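Local coordinates for protein transketolase (Campylobacter jejuni, PDB 3L84) that belongs to the transketolase family of thiamine diphosphate-binding enzymes and forms a dimer in which each subunit is built from several alpha/beta domains, at residues A[442-447]-A[584-589]; A[36-41]-A[238-243]; A[118-123]-A[152-157]; A[74-79]-A[107-112]. All coordinates share one frame; numbering follows the deposited sequence. Where two conformers were deposited one is given.

Overall arrangement
Transketolase shows how a large chain is assembled from local packing units of different chemistry. Contacts 2, 3 and 4 all fall in the N-terminal thiamine diphosphate binding domain, with centres 18 to 19 Å apart. Contacts 3 and 4 are nested inside the loop that contact 2 closes, contact 4 coming first. Contact 4 touches both others: Phe75 packs on Leu39 of contact 2, and Ile111 on Asn122 of contact 3. Contact 2 packs a helix on strand 234-239; contact 3 packs two helices at the end of strand 146-151 of the same parallel sheet. These three hold one alpha/beta domain together, whereas contact 1, its centre 52 Å from that of contact 2, joins the pyrimidine binding and C-terminal domains.

Contact 1 (A[442-447]-A[584-589]); sequences DSIGVG and VEAAHS
Ser443, in the pyrimidine binding domain, meets Ala586, in the C-terminal domain, in a contact where two waters do the polar work. Direct touching is slight and made by carbon atoms of the side chains. The CB atoms of Ser443 and Ala586 face each other at 4.0 Å, with Ala586 O equally near the serine CB, and Ile444 brings its CG1 alongside the same methyl, with 4.4 Å from Ile444 CG1 to Ala586 CB. Helix 611-617 adds to this patch, Phe615 touching both Ser443 and Ile444.

Water provides the polar link. Ala586 O accepts from both molecules: the first also donates to Asp442 O, 2.8 Å away, while the second accepts from Ile444 N at 2.9 Å. A single carbonyl is thereby tied to the backbone before and after Ser443.

Hydrogen bonds inside each segment fix the shapes that meet. With chi1 at 77°, Ser443 OG is swung between its own backbone N and carbonyl carbon, where it accepts from Gly445 N at 2.9 Å, nearly straight at 161°. This is an ST turn, and it leads into the short 3-10 turn that follows. Ala586 is the centre of an inverse gamma turn, and its N donates to Glu536.

The first water thus lets two carbonyl acceptors share one donor and the second relays Ile444 N to Ala586 O, beside a small apolar patch.

Contact 2 (A[36-41]-A[238-243]); sequences ADILSV and AKTTIA
The terminal methyl of Ile38, on helix 30-42, presses against Ala238 near the end of strand 234-239, and the two segments meet through little else. Ile38 CD1 lies 3.6 Å from Ala238 CB; the alanine methyl points at CD1 and meets it from the side of the isoleucine's end. The reach is long for so small a footprint, since the CA atoms of Ile38 and Ala238 are 8.6 Å apart. Ile38 sends CG1 beside its backbone N (chi1 -68°) and then extends, chi2 163°, which carries CD1 to the strand.

Thr240 forms the looser flank. Its CG2 stands 4.1 Å from Ile38 CD1, and the two side chains cross at about a right angle. The threonine turns its polar branch to another partner, OG1 bonding Asp180. Between Ala238 and Thr240, Lys239, the last residue of the strand, starts its side chain away from the helix and is exposed to solvent.

The helix is also held from within and behind. Ser40 N gives a backbone hydrogen bond to Ala36 O. Asp37 forms a salt bridge with Arg14 of helix 3-24, and Ile220 of helix 217-228 covers Ile38 as well.

A helix laid by its aliphatic side chains against a strand of a parallel sheet is the recurring element of layered alpha/beta folds, here that of the thiamine diphosphate binding domain.

Contact 3 (A[118-123]-A[152-157]); sequences QGVANA and DGDLQE
Val120 and Asp154 join the first turn of helix 118-137 to the short helix 152-156, next to the Gly151-Asp152-Gly153 sequence, which matches the GDG signature of thiamine diphosphate-binding enzymes. That signature stands where strand 146-151 passes into helix 152-156, and helix 118-137 runs past it, so the contact packs a neighbouring helix against a characteristic turn of the fold.

Asp154 can be followed outward. Its CB points at the other helix and is met by Val120 CG2 at 3.9 Å, the closest approach between the segments. A chi1 of -61° then places CG beside the residue's own backbone N, with both carboxylate oxygens turned to polar partners outside the two segments. OD1 accepts from Ser64 OG and from Gly117 N, the residue just before helix 118-137; OD2 accepts from Gly151 N, at the end of the strand. Three bonds from three places thus grip one buried carboxylate and fix its rotation, tying the start of one helix to the turn leading into the other.

Val120 does the apolar half of the work. Cys150 of the strand and Cys164 of helix 158-169 also touch its side chain, so that strand and helix both pack on it. The same region borders the dimer interface, where Gln156 OE1 accepts from Ile389 N of the second subunit, and Gln118 NE2 bonds Tyr420 OH of that subunit.

The second touch across the contact comes from Leu155, whose CD2 comes round to lie 4.5 Å from Val120 CG2.

Contact 4 (A[74-79]-A[107-112]); sequences SFLHLS and LGVEIA
Leu76 meets the loop at 107-112 by virtue of two torsions: chi1 of -64° sets CG opposite the carbonyl carbon, next to the backbone N, and chi2 of 177° stretches CD1 straight on from CA. The forked end of the leucine is thus driven against the loop backbone.

The two methyls divide the loop unequally. Leu76 CD1 lies 3.9 Å from Leu107 O and 4.3 Å from Val109 CG2, and also meets Gly108 C, while Leu76 CD2 comes to 4.2 Å from Gly108 O. The close backbone passage falls at Gly108, whose CA is 6.9 Å from Leu76 CA. With phi at 103°, the position where a CB would sit points toward Leu76 and holds only hydrogen, which lets the leucine come close.

Behind Leu76 the helix around Phe75 and Ser79 is doubly held. Phe75 O accepts from Ser79 N and Ser79 OG, which arrive from opposite faces of its plane, the hydroxyl 2.9 Å from Phe75 O. The hydroxyl also lies over one face of the Phe75 ring, toward its rim. On the loop, Glu110 forms a salt bridge with Arg58, and its carbonyl accepts from Arg403.

The chemistry is lopsided: methyls cover peptide groups and one valine methyl, and Leu107 O is buried here with no hydrogen-bonding partner in the model. Contact therefore rests on van der Waals fit, while polar ties to residues elsewhere hold the loop.

Contact 1 (A[442-447]-A[584-589])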
loop_
_atom_site.group_PDB
_atom_site.type_symbol
_atom_site.label_atom_id
_atom_site.label_comp_id
_atom_site.label_asym_id
_atom_site.label_seq_id
_atom_site.Cartn_x
_atom_site.Cartn_y
_atom_site.Cartn_z
ATOM N N ASP A 442 11.321 -3.279 -13.614
ATOM C CA ASP A 442 11.580 -4.094 -12.406
ATOM C C ASP A 442 12.818 -3.795 -11.600
ATOM O O ASP A 442 12.988 -4.434 -10.572
ATOM C CB ASP A 442 11.632 -5.583 -12.780
ATOM C CG ASP A 442 12.872 -5.985 -13.561
ATOM O OD1 ASP A 442 13.333 -5.208 -14.402
ATOM O OD2 ASP A 442 13.315 -7.146 -13.376
ATOM N N SER A 443 13.660 -2.859 -12.000
ATOM C CA SER A 443 14.936 -2.713 -11.326
ATOM C C SER A 443 15.535 -1.337 -11.548
ATOM O O SER A 443 14.951 -0.466 -12.183
ATOM C CB SER A 443 15.930 -3.778 -11.807
ATOM O OG SER A 443 16.437 -3.409 -13.081
ATOM N N ILE A 444 16.749 -1.159 -11.039
ATOM C CA ILE A 444 17.587 0.022 -11.324
ATOM C C ILE A 444 17.783 0.246 -12.815
ATOM O O ILE A 444 18.169 1.349 -13.197
ATOM C CB ILE A 444 18.979 -0.087 -10.647
ATOM C CG1 ILE A 444 19.661 -1.458 -10.878
ATOM C CG2 ILE A 444 18.850 0.173 -9.146
ATOM C CD1 ILE A 444 21.201 -1.453 -10.622
ATOM N N GLY A 445 17.497 -0.745 -13.663
ATOM C CA GLY A 445 17.512 -0.557 -15.108
ATOM C C GLY A 445 16.527 0.491 -15.600
ATOM O O GLY A 445 16.639 0.982 -16.736
ATOM N N VAL A 446 15.572 0.873 -14.757
ATOM C CA VAL A 446 14.739 2.051 -15.005
ATOM C C VAL A 446 15.560 3.298 -15.363
ATOM O O VAL A 446 15.179 4.098 -16.229
ATOM C CB VAL A 446 13.848 2.286 -13.758
ATOM C CG1 VAL A 446 13.294 3.719 -13.709
ATOM C CG2 VAL A 446 12.711 1.284 -13.769
ATOM N N GLY A 447 16.686 3.487 -14.693
ATOM C CA GLY A 447 17.609 4.563 -15.029
ATOM C C GLY A 447 17.227 5.909 -14.457
ATOM O O GLY A 447 17.185 6.107 -13.258
ATOM N N VAL A 584 22.669 -13.912 -7.929
ATOM C CA VAL A 584 22.885 -12.618 -8.520
ATOM C C VAL A 584 21.545 -12.028 -8.984
ATOM O O VAL A 584 20.872 -12.572 -9.860
ATOM C CB VAL A 584 23.830 -12.743 -9.732
ATOM C CG1 VAL A 584 24.106 -11.366 -10.309
ATOM C CG2 VAL A 584 25.147 -13.496 -9.362
ATOM N N GLU A 585 21.141 -10.909 -8.377
ATOM C CA GLU A 585 19.886 -10.254 -8.706
ATOM C C GLU A 585 20.019 -8.764 -8.426
ATOM O O GLU A 585 20.581 -8.382 -7.430
ATOM C CB GLU A 585 18.716 -10.808 -7.875
ATOM C CG GLU A 585 18.182 -12.144 -8.321
ATOM C CD GLU A 585 16.874 -12.548 -7.645
ATOM O OE1 GLU A 585 16.583 -12.160 -6.466
ATOM O OE2 GLU A 585 16.157 -13.325 -8.275
ATOM N N ALA A 586 19.395 -7.955 -9.268
ATOM C CA ALA A 586 19.320 -6.505 -9.068
ATOM C C ALA A 586 18.170 -6.196 -8.111
ATOM O O ALA A 586 17.120 -5.655 -8.477
ATOM C CB ALA A 586 19.153 -5.755 -10.404
ATOM N N ALA A 587 18.371 -6.598 -6.872
ATOM C CA ALA A 587 17.342 -6.528 -5.811
ATOM C C ALA A 587 18.040 -6.760 -4.502
ATOM O O ALA A 587 19.155 -7.288 -4.471
ATOM C CB ALA A 587 16.261 -7.595 -6.042
ATOM N N HIS A 588 17.377 -6.423 -3.407
ATOM C CA HIS A 588 17.880 -6.774 -2.059
ATOM C C HIS A 588 17.081 -7.969 -1.686
ATOM O O HIS A 588 15.967 -7.829 -1.142
ATOM C CB HIS A 588 17.600 -5.658 -1.078
ATOM C CG HIS A 588 18.217 -5.876 0.249
ATOM N ND1 HIS A 588 17.693 -5.307 1.374
ATOM C CD2 HIS A 588 19.357 -6.510 0.629
ATOM C CE1 HIS A 588 18.450 -5.627 2.408
ATOM N NE2 HIS A 588 19.453 -6.370 1.996
ATOM N N SER A 589 17.616 -9.123 -2.048
ATOM C CA SER A 589 16.903 -10.412 -1.980
ATOM C C SER A 589 17.697 -11.453 -1.122
ATOM O O SER A 589 18.284 -12.448 -1.565
ATOM C CB SER A 589 16.433 -10.893 -3.363
ATOM O OG SER A 589 17.433 -10.696 -4.354
HETATM O O HOH W 1 14.186 -5.666 -8.333
HETATM O O HOH W 2 16.962 -2.838 -8.705
#

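Contact 2 (A[36-41]-A[238-243])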
loop_
_atom_site.group_PDB
_atom_site.type_symbol
_atom_site.label_atom_id
_atom_site.label_comp_id
_atom_site.label_asym_id
_atom_site.label_seq_id
_atom_site.Cartn_x
_atom_site.Cartn_y
_atom_site.Cartn_z
ATOM N N ALA A 36 -29.097 -4.935 11.724
ATOM C CA ALA A 36 -30.049 -6.040 11.627
ATOM C C ALA A 36 -31.386 -5.669 10.993
ATOM O O ALA A 36 -31.972 -6.487 10.268
ATOM C CB ALA A 36 -30.284 -6.667 12.992
ATOM N N ASP A 37 -31.830 -4.432 11.222
ATOM C CA ASP A 37 -33.080 -4.009 10.613
ATOM C C ASP A 37 -32.921 -3.846 9.094
ATOM O O ASP A 37 -33.785 -4.270 8.314
ATOM C CB ASP A 37 -33.584 -2.709 11.254
ATOM C CG ASP A 37 -33.814 -2.851 12.750
ATOM O OD1 ASP A 37 -34.382 -3.878 13.193
ATOM O OD2 ASP A 37 -33.370 -1.969 13.503
ATOM N N ILE A 38 -31.817 -3.235 8.669
ATOM C CA ILE A 38 -31.511 -3.103 7.262
ATOM C C ILE A 38 -31.446 -4.461 6.579
ATOM O O ILE A 38 -32.016 -4.647 5.515
ATOM C CB ILE A 38 -30.199 -2.316 7.066
ATOM C CG1 ILE A 38 -30.385 -0.845 7.488
ATOM C CG2 ILE A 38 -29.685 -2.451 5.603
ATOM C CD1 ILE A 38 -29.070 -0.066 7.723
ATOM N N LEU A 39 -30.697 -5.413 7.158
ATOM C CA LEU A 39 -30.583 -6.739 6.522
ATOM C C LEU A 39 -31.909 -7.473 6.456
ATOM O O LEU A 39 -32.188 -8.148 5.479
ATOM C CB LEU A 39 -29.473 -7.558 7.195
ATOM C CG LEU A 39 -29.128 -8.853 6.448
ATOM C CD1 LEU A 39 -28.703 -8.655 5.008
ATOM C CD2 LEU A 39 -28.028 -9.593 7.230
ATOM N N SER A 40 -32.732 -7.331 7.484
ATOM C CA SER A 40 -34.043 -7.943 7.446
ATOM C C SER A 40 -34.872 -7.468 6.273
ATOM O O SER A 40 -35.478 -8.262 5.568
ATOM C CB SER A 40 -34.744 -7.671 8.753
ATOM O OG SER A 40 -34.042 -8.353 9.761
ATOM N N VAL A 41 -34.893 -6.156 6.039
ATOM C CA VAL A 41 -35.601 -5.646 4.876
ATOM C C VAL A 41 -34.937 -6.046 3.558
ATOM O O VAL A 41 -35.575 -6.451 2.608
ATOM C CB VAL A 41 -35.735 -4.125 4.942
ATOM C CG1 VAL A 41 -36.473 -3.610 3.736
ATOM C CG2 VAL A 41 -36.486 -3.712 6.220
ATOM N N ALA A 238 -27.442 5.414 5.980
ATOM C CA ALA A 238 -28.407 4.891 6.950
ATOM C C ALA A 238 -27.947 5.232 8.349
ATOM O O ALA A 238 -26.911 4.743 8.801
ATOM C CB ALA A 238 -28.570 3.404 6.764
ATOM N N LYS A 239 -28.647 6.142 9.015
ATOM C CA LYS A 239 -28.280 6.498 10.380
ATOM C C LYS A 239 -28.708 5.384 11.327
ATOM O O LYS A 239 -29.880 5.028 11.372
ATOM C CB LYS A 239 -28.933 7.807 10.759
ATOM C CG LYS A 239 -28.429 8.359 12.076
ATOM C CD LYS A 239 -28.794 9.834 12.252
ATOM C CE LYS A 239 -28.344 10.331 13.612
ATOM N NZ LYS A 239 -28.951 9.513 14.710
ATOM N N THR A 240 -27.762 4.824 12.075
ATOM C CA THR A 240 -28.050 3.703 12.966
ATOM C C THR A 240 -27.414 3.972 14.319
ATOM O O THR A 240 -26.602 4.906 14.526
ATOM C CB THR A 240 -27.528 2.345 12.456
ATOM O OG1 THR A 240 -26.106 2.367 12.518
ATOM C CG2 THR A 240 -27.986 2.057 11.086
ATOM N N THR A 241 -27.890 3.194 15.290
ATOM C CA THR A 241 -27.348 3.175 16.633
ATOM C C THR A 241 -26.516 1.896 16.748
ATOM O O THR A 241 -27.040 0.791 16.589
ATOM C CB THR A 241 -28.473 3.167 17.659
ATOM O OG1 THR A 241 -29.196 4.417 17.563
ATOM C CG2 THR A 241 -27.924 3.003 19.056
ATOM N N ILE A 242 -25.229 2.022 17.019
ATOM C CA ILE A 242 -24.421 0.829 17.214
ATOM C C ILE A 242 -24.978 0.082 18.441
ATOM O O ILE A 242 -25.431 0.682 19.399
ATOM C CB ILE A 242 -22.919 1.123 17.344
ATOM C CG1 ILE A 242 -22.122 -0.167 17.112
ATOM C CG2 ILE A 242 -22.546 1.792 18.684
ATOM C CD1 ILE A 242 -20.611 0.054 17.074
ATOM N N ALA A 243 -25.021 -1.240 18.330
ATOM C CA ALA A 243 -25.573 -2.087 19.395
ATOM C C ALA A 243 -27.050 -1.778 19.679
ATOM O O ALA A 243 -27.551 -1.929 20.791
ATOM C CB ALA A 243 -24.715 -2.010 20.657
#

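Contact 3 (A[118-123]-A[152-157])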
loop_
_atom_site.group_PDB
_atom_site.type_symbol
_atom_site.label_atom_id
_atom_site.label_comp_id
_atom_site.label_asym_id
_atom_site.label_seq_id
_atom_site.Cartn_x
_atom_site.Cartn_y
_atom_site.Cartn_z
ATOM N N GLN A 118 -11.562 -2.382 1.297
ATOM C CA GLN A 118 -11.444 -3.362 0.206
ATOM C C GLN A 118 -12.806 -3.708 -0.374
ATOM O O GLN A 118 -12.999 -3.729 -1.591
ATOM C CB GLN A 118 -10.771 -4.684 0.656
ATOM C CG GLN A 118 -9.320 -4.615 1.097
ATOM C CD GLN A 118 -8.386 -4.167 0.005
ATOM O OE1 GLN A 118 -8.495 -4.636 -1.149
ATOM N NE2 GLN A 118 -7.428 -3.284 0.366
ATOM N N GLY A 119 -13.752 -3.991 0.510
ATOM C CA GLY A 119 -15.037 -4.508 0.087
ATOM C C GLY A 119 -15.806 -3.510 -0.773
ATOM O O GLY A 119 -16.532 -3.899 -1.684
ATOM N N VAL A 120 -15.692 -2.218 -0.487
ATOM C CA VAL A 120 -16.318 -1.198 -1.304
ATOM C C VAL A 120 -15.758 -1.256 -2.732
ATOM O O VAL A 120 -16.531 -1.251 -3.705
ATOM C CB VAL A 120 -16.123 0.222 -0.713
ATOM C CG1 VAL A 120 -16.677 1.309 -1.675
ATOM C CG2 VAL A 120 -16.823 0.319 0.672
ATOM N N ALA A 121 -14.421 -1.335 -2.863
ATOM C CA ALA A 121 -13.807 -1.443 -4.174
ATOM C C ALA A 121 -14.184 -2.769 -4.830
ATOM O O ALA A 121 -14.375 -2.832 -6.042
ATOM C CB ALA A 121 -12.274 -1.276 -4.068
ATOM N N ASN A 122 -14.245 -3.862 -4.065
ATOM C CA ASN A 122 -14.670 -5.153 -4.631
ATOM C C ASN A 122 -16.095 -5.036 -5.188
ATOM O O ASN A 122 -16.390 -5.556 -6.272
ATOM C CB ASN A 122 -14.715 -6.237 -3.575
ATOM C CG ASN A 122 -13.367 -6.546 -2.939
ATOM O OD1 ASN A 122 -12.286 -6.493 -3.596
ATOM N ND2 ASN A 122 -13.428 -6.897 -1.686
ATOM N N ALA A 123 -16.968 -4.348 -4.457
ATOM C CA ALA A 123 -18.335 -4.233 -4.915
ATOM C C ALA A 123 -18.428 -3.421 -6.209
ATOM O O ALA A 123 -19.184 -3.766 -7.120
ATOM C CB ALA A 123 -19.200 -3.621 -3.832
ATOM N N ASP A 152 -17.902 3.608 8.547
ATOM C CA ASP A 152 -16.953 4.737 8.570
ATOM C C ASP A 152 -15.534 4.390 8.185
ATOM O O ASP A 152 -14.879 5.132 7.449
ATOM C CB ASP A 152 -16.946 5.397 9.947
ATOM C CG ASP A 152 -18.215 6.112 10.204
ATOM O OD1 ASP A 152 -18.445 7.092 9.460
ATOM O OD2 ASP A 152 -19.008 5.697 11.072
ATOM N N GLY A 153 -15.001 3.294 8.691
ATOM C CA GLY A 153 -13.661 2.904 8.360
ATOM C C GLY A 153 -13.468 2.705 6.874
ATOM O O GLY A 153 -12.406 3.039 6.293
ATOM N N ASP A 154 -14.460 2.110 6.221
ATOM C CA ASP A 154 -14.359 1.871 4.806
ATOM C C ASP A 154 -14.292 3.189 4.048
ATOM O O ASP A 154 -13.515 3.327 3.099
ATOM C CB ASP A 154 -15.551 1.047 4.293
ATOM C CG ASP A 154 -15.643 -0.324 4.929
ATOM O OD1 ASP A 154 -14.767 -1.187 4.690
ATOM O OD2 ASP A 154 -16.609 -0.534 5.739
ATOM N N LEU A 155 -15.129 4.151 4.418
ATOM C CA LEU A 155 -15.235 5.404 3.686
ATOM C C LEU A 155 -14.104 6.382 3.943
ATOM O O LEU A 155 -13.882 7.284 3.152
ATOM C CB LEU A 155 -16.615 6.035 3.886
ATOM C CG LEU A 155 -17.736 5.144 3.300
ATOM C CD1 LEU A 155 -19.030 5.918 3.304
ATOM C CD2 LEU A 155 -17.473 4.590 1.893
ATOM N N GLN A 156 -13.337 6.183 5.003
ATOM C CA GLN A 156 -12.139 7.011 5.219
ATOM C C GLN A 156 -10.965 6.528 4.418
ATOM O O GLN A 156 -10.048 7.303 4.132
ATOM C CB GLN A 156 -11.813 7.101 6.714
ATOM C CG GLN A 156 -12.831 7.901 7.473
ATOM C CD GLN A 156 -12.513 8.074 8.930
ATOM O OE1 GLN A 156 -11.334 8.119 9.317
ATOM N NE2 GLN A 156 -13.566 8.222 9.755
ATOM N N GLU A 157 -10.945 5.251 4.082
ATOM C CA GLU A 157 -9.828 4.672 3.329
ATOM C C GLU A 157 -9.784 5.223 1.912
ATOM O O GLU A 157 -10.808 5.297 1.228
ATOM C CB GLU A 157 -9.950 3.149 3.307
ATOM C CG GLU A 157 -9.533 2.528 4.596
ATOM C CD GLU A 157 -8.037 2.522 4.828
ATOM O OE1 GLU A 157 -7.206 3.045 4.033
ATOM O OE2 GLU A 157 -7.652 1.925 5.903
#

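Contact 4 (A[74-79]-A[107-112])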
loop_
_atom_site.group_PDB
_atom_site.type_symbol
_atom_site.label_atom_id
_atom_site.label_comp_id
_atom_site.label_asym_id
_atom_site.label_seq_id
_atom_site.Cartn_x
_atom_site.Cartn_y
_atom_site.Cartn_z
ATOM N N SER A 74 -25.209 -15.476 10.284
ATOM C CA SER A 74 -26.582 -15.675 10.741
ATOM C C SER A 74 -27.557 -15.688 9.562
ATOM O O SER A 74 -28.420 -16.581 9.458
ATOM C CB SER A 74 -26.961 -14.583 11.713
ATOM O OG SER A 74 -26.218 -14.609 12.930
ATOM N N PHE A 75 -27.401 -14.699 8.674
ATOM C CA PHE A 75 -28.247 -14.582 7.493
ATOM C C PHE A 75 -28.082 -15.771 6.543
ATOM O O PHE A 75 -29.067 -16.304 6.034
ATOM C CB PHE A 75 -27.943 -13.268 6.788
ATOM C CG PHE A 75 -28.670 -13.104 5.485
ATOM C CD1 PHE A 75 -30.040 -12.990 5.465
ATOM C CD2 PHE A 75 -27.994 -13.158 4.290
ATOM C CE1 PHE A 75 -30.726 -12.882 4.253
ATOM C CE2 PHE A 75 -28.685 -13.032 3.086
ATOM C CZ PHE A 75 -30.039 -12.887 3.088
ATOM N N LEU A 76 -26.852 -16.224 6.318
ATOM C CA LEU A 76 -26.644 -17.385 5.422
ATOM C C LEU A 76 -27.301 -18.631 6.005
ATOM O O LEU A 76 -27.976 -19.395 5.295
ATOM C CB LEU A 76 -25.160 -17.623 5.169
ATOM C CG LEU A 76 -24.420 -16.520 4.434
ATOM C CD1 LEU A 76 -22.909 -16.838 4.311
ATOM C CD2 LEU A 76 -24.999 -16.261 3.028
ATOM N N HIS A 77 -27.144 -18.857 7.310
ATOM C CA HIS A 77 -27.774 -20.008 7.951
ATOM C C HIS A 77 -29.307 -19.934 7.830
ATOM O O HIS A 77 -29.983 -20.882 7.445
ATOM C CB HIS A 77 -27.408 -20.078 9.436
ATOM C CG HIS A 77 -28.115 -21.188 10.129
ATOM N ND1 HIS A 77 -29.114 -21.014 11.065
ATOM C CD2 HIS A 77 -28.036 -22.517 9.902
ATOM C CE1 HIS A 77 -29.577 -22.203 11.425
ATOM N NE2 HIS A 77 -28.950 -23.127 10.722
ATOM N N LEU A 78 -29.860 -18.787 8.185
ATOM C CA LEU A 78 -31.315 -18.613 8.173
ATOM C C LEU A 78 -31.912 -18.749 6.783
ATOM O O LEU A 78 -33.039 -19.216 6.638
ATOM C CB LEU A 78 -31.700 -17.258 8.755
ATOM C CG LEU A 78 -31.500 -17.151 10.269
ATOM C CD1 LEU A 78 -31.433 -15.672 10.710
ATOM C CD2 LEU A 78 -32.629 -17.869 11.014
ATOM N N SER A 79 -31.182 -18.309 5.773
ATOM C CA SER A 79 -31.655 -18.337 4.392
ATOM C C SER A 79 -31.529 -19.670 3.715
ATOM O O SER A 79 -32.036 -19.818 2.574
ATOM C CB SER A 79 -30.916 -17.298 3.549
ATOM O OG SER A 79 -31.175 -16.008 4.038
ATOM N N LEU A 107 -19.343 -21.264 1.821
ATOM C CA LEU A 107 -20.301 -21.076 0.722
ATOM C C LEU A 107 -21.298 -19.969 0.996
ATOM O O LEU A 107 -21.853 -19.847 2.109
ATOM C CB LEU A 107 -21.073 -22.383 0.478
ATOM C CG LEU A 107 -20.383 -23.326 -0.509
ATOM C CD1 LEU A 107 -20.985 -23.168 -1.905
ATOM C CD2 LEU A 107 -18.858 -23.199 -0.580
ATOM N N GLY A 108 -21.474 -19.107 -0.001
ATOM C CA GLY A 108 -22.294 -17.944 0.159
ATOM C C GLY A 108 -21.512 -16.661 0.356
ATOM O O GLY A 108 -22.043 -15.594 0.165
ATOM N N VAL A 109 -20.239 -16.738 0.764
ATOM C CA VAL A 109 -19.415 -15.555 0.939
ATOM C C VAL A 109 -18.873 -15.144 -0.433
ATOM O O VAL A 109 -18.155 -15.901 -1.099
ATOM C CB VAL A 109 -18.269 -15.821 1.906
ATOM C CG1 VAL A 109 -17.281 -14.663 1.872
ATOM C CG2 VAL A 109 -18.801 -16.052 3.334
ATOM N N GLU A 110 -19.189 -13.942 -0.876
ATOM C CA GLU A 110 -18.843 -13.547 -2.226
ATOM C C GLU A 110 -17.364 -13.288 -2.416
ATOM O O GLU A 110 -16.809 -13.560 -3.484
ATOM C CB GLU A 110 -19.647 -12.308 -2.649
ATOM C CG GLU A 110 -21.155 -12.586 -2.854
ATOM C CD GLU A 110 -21.484 -13.466 -4.036
ATOM O OE1 GLU A 110 -20.596 -13.686 -4.891
ATOM O OE2 GLU A 110 -22.650 -13.909 -4.091
ATOM N N ILE A 111 -16.753 -12.705 -1.414
ATOM C CA ILE A 111 -15.357 -12.277 -1.497
ATOM C C ILE A 111 -14.861 -12.125 -0.086
ATOM O O ILE A 111 -15.638 -11.818 0.813
ATOM C CB ILE A 111 -15.241 -10.993 -2.362
ATOM C CG1 ILE A 111 -13.780 -10.656 -2.707
ATOM C CG2 ILE A 111 -15.873 -9.797 -1.676
ATOM C CD1 ILE A 111 -13.639 -9.891 -4.016
ATOM N N ALA A 112 -13.595 -12.425 0.158
ATOM C CA ALA A 112 -13.020 -12.248 1.463
ATOM C C ALA A 112 -12.894 -10.796 1.782
ATOM O O ALA A 112 -12.430 -10.028 0.936
ATOM C CB ALA A 112 -11.620 -12.940 1.549
#